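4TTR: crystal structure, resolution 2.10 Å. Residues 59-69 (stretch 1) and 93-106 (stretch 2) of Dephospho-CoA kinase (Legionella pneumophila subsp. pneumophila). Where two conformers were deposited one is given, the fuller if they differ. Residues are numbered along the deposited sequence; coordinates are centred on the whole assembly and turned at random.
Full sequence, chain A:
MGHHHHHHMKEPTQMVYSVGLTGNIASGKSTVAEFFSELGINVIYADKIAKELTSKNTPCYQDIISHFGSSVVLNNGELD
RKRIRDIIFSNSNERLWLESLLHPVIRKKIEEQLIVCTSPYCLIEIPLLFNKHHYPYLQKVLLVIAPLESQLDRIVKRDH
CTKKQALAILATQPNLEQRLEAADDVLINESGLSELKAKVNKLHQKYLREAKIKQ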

# COMPACT_ATOMS: atom_id res chain seq x y z
N PRO A 59 17.36 -6.26 12.60
CA PRO A 59 16.86 -5.79 13.90
C PRO A 59 15.33 -5.88 14.02
O PRO A 59 14.83 -6.37 15.03
CB PRO A 59 17.33 -4.34 13.95
CG PRO A 59 18.53 -4.30 13.07
CD PRO A 59 18.27 -5.28 11.97
N CYS A 60 14.61 -5.41 13.01
CA CYS A 60 13.14 -5.41 13.06
C CYS A 60 12.57 -6.82 13.07
O CYS A 60 11.57 -7.09 13.73
CB CYS A 60 12.57 -4.61 11.89
SG CYS A 60 12.77 -2.84 12.07
N TYR A 61 13.20 -7.71 12.32
CA TYR A 61 12.85 -9.12 12.33
C TYR A 61 12.95 -9.69 13.75
O TYR A 61 12.07 -10.43 14.19
CB TYR A 61 13.77 -9.87 11.36
CG TYR A 61 13.85 -11.37 11.52
CD1 TYR A 61 14.66 -11.94 12.49
CD2 TYR A 61 13.16 -12.22 10.66
CE1 TYR A 61 14.76 -13.31 12.62
CE2 TYR A 61 13.25 -13.59 10.78
CZ TYR A 61 14.06 -14.13 11.76
OH TYR A 61 14.16 -15.50 11.89
N GLN A 62 14.00 -9.30 14.46
CA GLN A 62 14.23 -9.77 15.82
C GLN A 62 13.17 -9.22 16.78
O GLN A 62 12.66 -9.96 17.63
CB GLN A 62 15.63 -9.37 16.29
CG GLN A 62 16.75 -10.13 15.58
CD GLN A 62 18.10 -9.43 15.65
OE1 GLN A 62 18.22 -8.33 16.19
NE2 GLN A 62 19.13 -10.08 15.11
N ASP A 63 12.84 -7.94 16.65
CA ASP A 63 11.88 -7.30 17.53
C ASP A 63 10.46 -7.84 17.31
O ASP A 63 9.68 -7.96 18.25
CB ASP A 63 11.88 -5.79 17.34
CG ASP A 63 13.22 -5.16 17.67
OD1 ASP A 63 14.02 -5.79 18.40
OD2 ASP A 63 13.48 -4.03 17.20
N ILE A 64 10.15 -8.14 16.05
CA ILE A 64 8.85 -8.70 15.70
C ILE A 64 8.65 -10.07 16.35
O ILE A 64 7.60 -10.33 16.95
CB ILE A 64 8.71 -8.82 14.16
CG1 ILE A 64 8.48 -7.43 13.55
CG2 ILE A 64 7.55 -9.73 13.77
CD1 ILE A 64 8.63 -7.37 12.05
N ILE A 65 9.66 -10.93 16.25
CA ILE A 65 9.56 -12.28 16.80
C ILE A 65 9.57 -12.26 18.32
O ILE A 65 8.87 -13.05 18.96
CB ILE A 65 10.71 -13.16 16.28
CG1 ILE A 65 10.52 -13.41 14.78
CG2 ILE A 65 10.78 -14.50 17.02
CD1 ILE A 65 11.75 -13.91 14.08
N SER A 66 10.34 -11.36 18.91
CA SER A 66 10.37 -11.23 20.36
C SER A 66 9.03 -10.70 20.86
O SER A 66 8.54 -11.10 21.92
CB SER A 66 11.50 -10.31 20.81
OG SER A 66 11.05 -8.98 20.98
N HIS A 67 8.42 -9.81 20.09
CA HIS A 67 7.16 -9.19 20.46
C HIS A 67 5.97 -10.14 20.34
O HIS A 67 5.20 -10.31 21.28
CB HIS A 67 6.91 -7.95 19.60
CG HIS A 67 5.68 -7.18 19.99
ND1 HIS A 67 5.65 -6.34 21.08
CD2 HIS A 67 4.45 -7.11 19.43
CE1 HIS A 67 4.45 -5.79 21.18
NE2 HIS A 67 3.71 -6.24 20.19
N PHE A 68 5.84 -10.77 19.18
CA PHE A 68 4.70 -11.64 18.92
C PHE A 68 4.95 -13.07 19.37
O PHE A 68 4.00 -13.83 19.57
CB PHE A 68 4.35 -11.62 17.43
CG PHE A 68 3.77 -10.31 16.96
CD1 PHE A 68 2.54 -9.87 17.42
CD2 PHE A 68 4.46 -9.52 16.05
CE1 PHE A 68 2.01 -8.67 16.98
CE2 PHE A 68 3.93 -8.32 15.61
CZ PHE A 68 2.71 -7.89 16.08
N GLY A 69 6.21 -13.44 19.51
CA GLY A 69 6.57 -14.77 19.99
C GLY A 69 6.80 -15.76 18.87
O GLY A 69 6.77 -15.41 17.70
N ASN A 93 -3.98 -2.10 18.07
CA ASN A 93 -2.84 -1.72 18.90
C ASN A 93 -1.56 -2.35 18.38
O ASN A 93 -0.48 -1.79 18.55
CB ASN A 93 -3.06 -2.13 20.36
CG ASN A 93 -4.10 -1.27 21.06
OD1 ASN A 93 -4.53 -0.24 20.54
ND2 ASN A 93 -4.49 -1.68 22.26
N GLU A 94 -1.69 -3.51 17.75
CA GLU A 94 -0.54 -4.21 17.20
C GLU A 94 -0.18 -3.65 15.83
O GLU A 94 0.99 -3.65 15.45
CB GLU A 94 -0.81 -5.71 17.11
CG GLU A 94 -1.09 -6.37 18.45
CD GLU A 94 0.13 -6.42 19.37
OE1 GLU A 94 0.02 -7.01 20.46
OE2 GLU A 94 1.19 -5.88 19.00
N ARG A 95 -1.18 -3.19 15.10
CA ARG A 95 -0.93 -2.52 13.83
C ARG A 95 -0.09 -1.28 14.09
O ARG A 95 0.89 -1.03 13.40
CB ARG A 95 -2.23 -2.13 13.12
CG ARG A 95 -1.99 -1.23 11.92
CD ARG A 95 -3.11 -1.30 10.92
NE ARG A 95 -4.40 -0.96 11.53
CZ ARG A 95 -4.77 0.28 11.84
NH1 ARG A 95 -3.96 1.30 11.61
NH2 ARG A 95 -5.96 0.48 12.39
N LEU A 96 -0.48 -0.52 15.10
CA LEU A 96 0.21 0.71 15.44
C LEU A 96 1.61 0.42 15.97
O LEU A 96 2.56 1.14 15.65
CB LEU A 96 -0.59 1.51 16.47
CG LEU A 96 -1.82 2.23 15.88
CD1 LEU A 96 -2.75 2.71 16.97
CD2 LEU A 96 -1.40 3.39 14.99
N TRP A 97 1.74 -0.63 16.77
CA TRP A 97 3.04 -1.02 17.30
C TRP A 97 3.99 -1.33 16.15
O TRP A 97 5.12 -0.85 16.11
CB TRP A 97 2.93 -2.23 18.23
CG TRP A 97 4.26 -2.68 18.76
CD1 TRP A 97 4.88 -2.25 19.90
CD2 TRP A 97 5.16 -3.62 18.15
NE1 TRP A 97 6.10 -2.88 20.04
CE2 TRP A 97 6.29 -3.72 18.98
CE3 TRP A 97 5.11 -4.39 16.98
CZ2 TRP A 97 7.36 -4.56 18.69
CZ3 TRP A 97 6.17 -5.22 16.69
CH2 TRP A 97 7.28 -5.30 17.54
N LEU A 98 3.51 -2.13 15.20
CA LEU A 98 4.34 -2.57 14.08
C LEU A 98 4.68 -1.40 13.16
O LEU A 98 5.78 -1.32 12.62
CB LEU A 98 3.63 -3.67 13.29
CG LEU A 98 4.43 -4.28 12.14
CD1 LEU A 98 5.74 -4.86 12.63
CD2 LEU A 98 3.61 -5.34 11.42
N GLU A 99 3.73 -0.48 12.99
CA GLU A 99 3.95 0.68 12.14
C GLU A 99 4.97 1.61 12.79
O GLU A 99 5.80 2.20 12.11
CB GLU A 99 2.63 1.41 11.87
CG GLU A 99 2.68 2.40 10.70
CD GLU A 99 3.32 3.73 11.07
OE1 GLU A 99 3.21 4.13 12.24
OE2 GLU A 99 3.92 4.37 10.18
N SER A 100 4.92 1.72 14.12
CA SER A 100 5.88 2.54 14.84
C SER A 100 7.28 1.95 14.77
O SER A 100 8.26 2.68 14.70
CB SER A 100 5.46 2.70 16.31
OG SER A 100 4.19 3.31 16.41
N LEU A 101 7.36 0.62 14.81
CA LEU A 101 8.64 -0.07 14.76
C LEU A 101 9.33 0.13 13.42
O LEU A 101 10.53 0.39 13.36
CB LEU A 101 8.46 -1.57 15.03
CG LEU A 101 9.71 -2.44 14.90
CD1 LEU A 101 10.62 -2.27 16.10
CD2 LEU A 101 9.34 -3.90 14.71
N LEU A 102 8.56 -0.01 12.34
CA LEU A 102 9.12 -0.02 11.00
C LEU A 102 9.26 1.38 10.38
O LEU A 102 10.06 1.57 9.47
CB LEU A 102 8.25 -0.88 10.08
CG LEU A 102 8.15 -2.36 10.46
CD1 LEU A 102 7.08 -3.04 9.62
CD2 LEU A 102 9.49 -3.06 10.29
N HIS A 103 8.49 2.34 10.88
CA HIS A 103 8.43 3.66 10.27
C HIS A 103 9.80 4.34 10.11
O HIS A 103 10.10 4.87 9.04
CB HIS A 103 7.50 4.58 11.07
CG HIS A 103 7.73 6.04 10.80
ND1 HIS A 103 7.55 6.60 9.56
CD2 HIS A 103 8.14 7.04 11.62
CE1 HIS A 103 7.84 7.89 9.62
NE2 HIS A 103 8.19 8.18 10.86
N PRO A 104 10.63 4.33 11.17
CA PRO A 104 11.94 4.98 11.09
C PRO A 104 12.85 4.41 10.00
O PRO A 104 13.49 5.17 9.28
CB PRO A 104 12.55 4.74 12.47
CG PRO A 104 11.39 4.50 13.36
CD PRO A 104 10.39 3.78 12.52
N VAL A 105 12.92 3.08 9.90
CA VAL A 105 13.80 2.45 8.93
C VAL A 105 13.22 2.56 7.52
O VAL A 105 13.96 2.78 6.56
CB VAL A 105 14.07 0.96 9.26
CG1 VAL A 105 15.04 0.84 10.43
CG2 VAL A 105 12.78 0.19 9.55
N ILE A 106 11.91 2.42 7.39
CA ILE A 106 11.27 2.52 6.08
C ILE A 106 11.45 3.92 5.50
O ILE A 106 11.72 4.07 4.31
CB ILE A 106 9.77 2.18 6.15
CG1 ILE A 106 9.60 0.67 6.39
CG2 ILE A 106 9.05 2.58 4.86
CD1 ILE A 106 8.16 0.22 6.58

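Two antiparallel helices pack well when the side chains of one settle into the gaps between those of the other, and the spacing of their axes reflects the size of what lies between. Helices 59-68 and 93-106 of this dephospho-CoA kinase illustrate the principle. Their axes run at 171° and approach to 10.6 Å, but the contact is graded: the CA atoms of C60 and L102 lie 7.0 Å apart, those of I64 and L98 7.8 Å, and those of F68 and E94 9.3 Å. Small and aliphatic groups occupy the narrow end, aromatic rings the wide one.

At the narrow end C60 is the bump. Its CA-to-CB bond points toward the partner helix, and its sulfur enters a hollow lined by L101, L102 and V105, with SG 3.7 Å from L102 CD2 and 3.9 Å from V105 CG2. One turn on, I64 leaves its backbone sideways, yet its end comes nearer: CG1 lies 3.8 Å from L101 CD2 and 3.9 Å from L98 CD1. L101 thus serves both turns, while its other methyl, CD1, lies 3.5 Å from D63 OD2.

W97 fills the wider end. The edge of its indole meets the backbone of the first helix, with CH2 3.7 Å from D63 O and 4.2 Å from I64 CA. Over one face lies H67, a true stack with the six-membered ring: centroids 3.6 Å apart, planes inclined by only 9°. F68 meets the same indole obliquely, CE2 to W97 CZ3 being 4.0 Å.

A polar contact reinforces the stack. H67 NE2 donates a hydrogen bond to E94 OE2 at 2.8 Å, with the carboxylate oxygen near the plane of the imidazole, so the ring's face and edge are both engaged. The same OE2 lies 3.5 Å from F68 CE1, so E94 sits beside both rings.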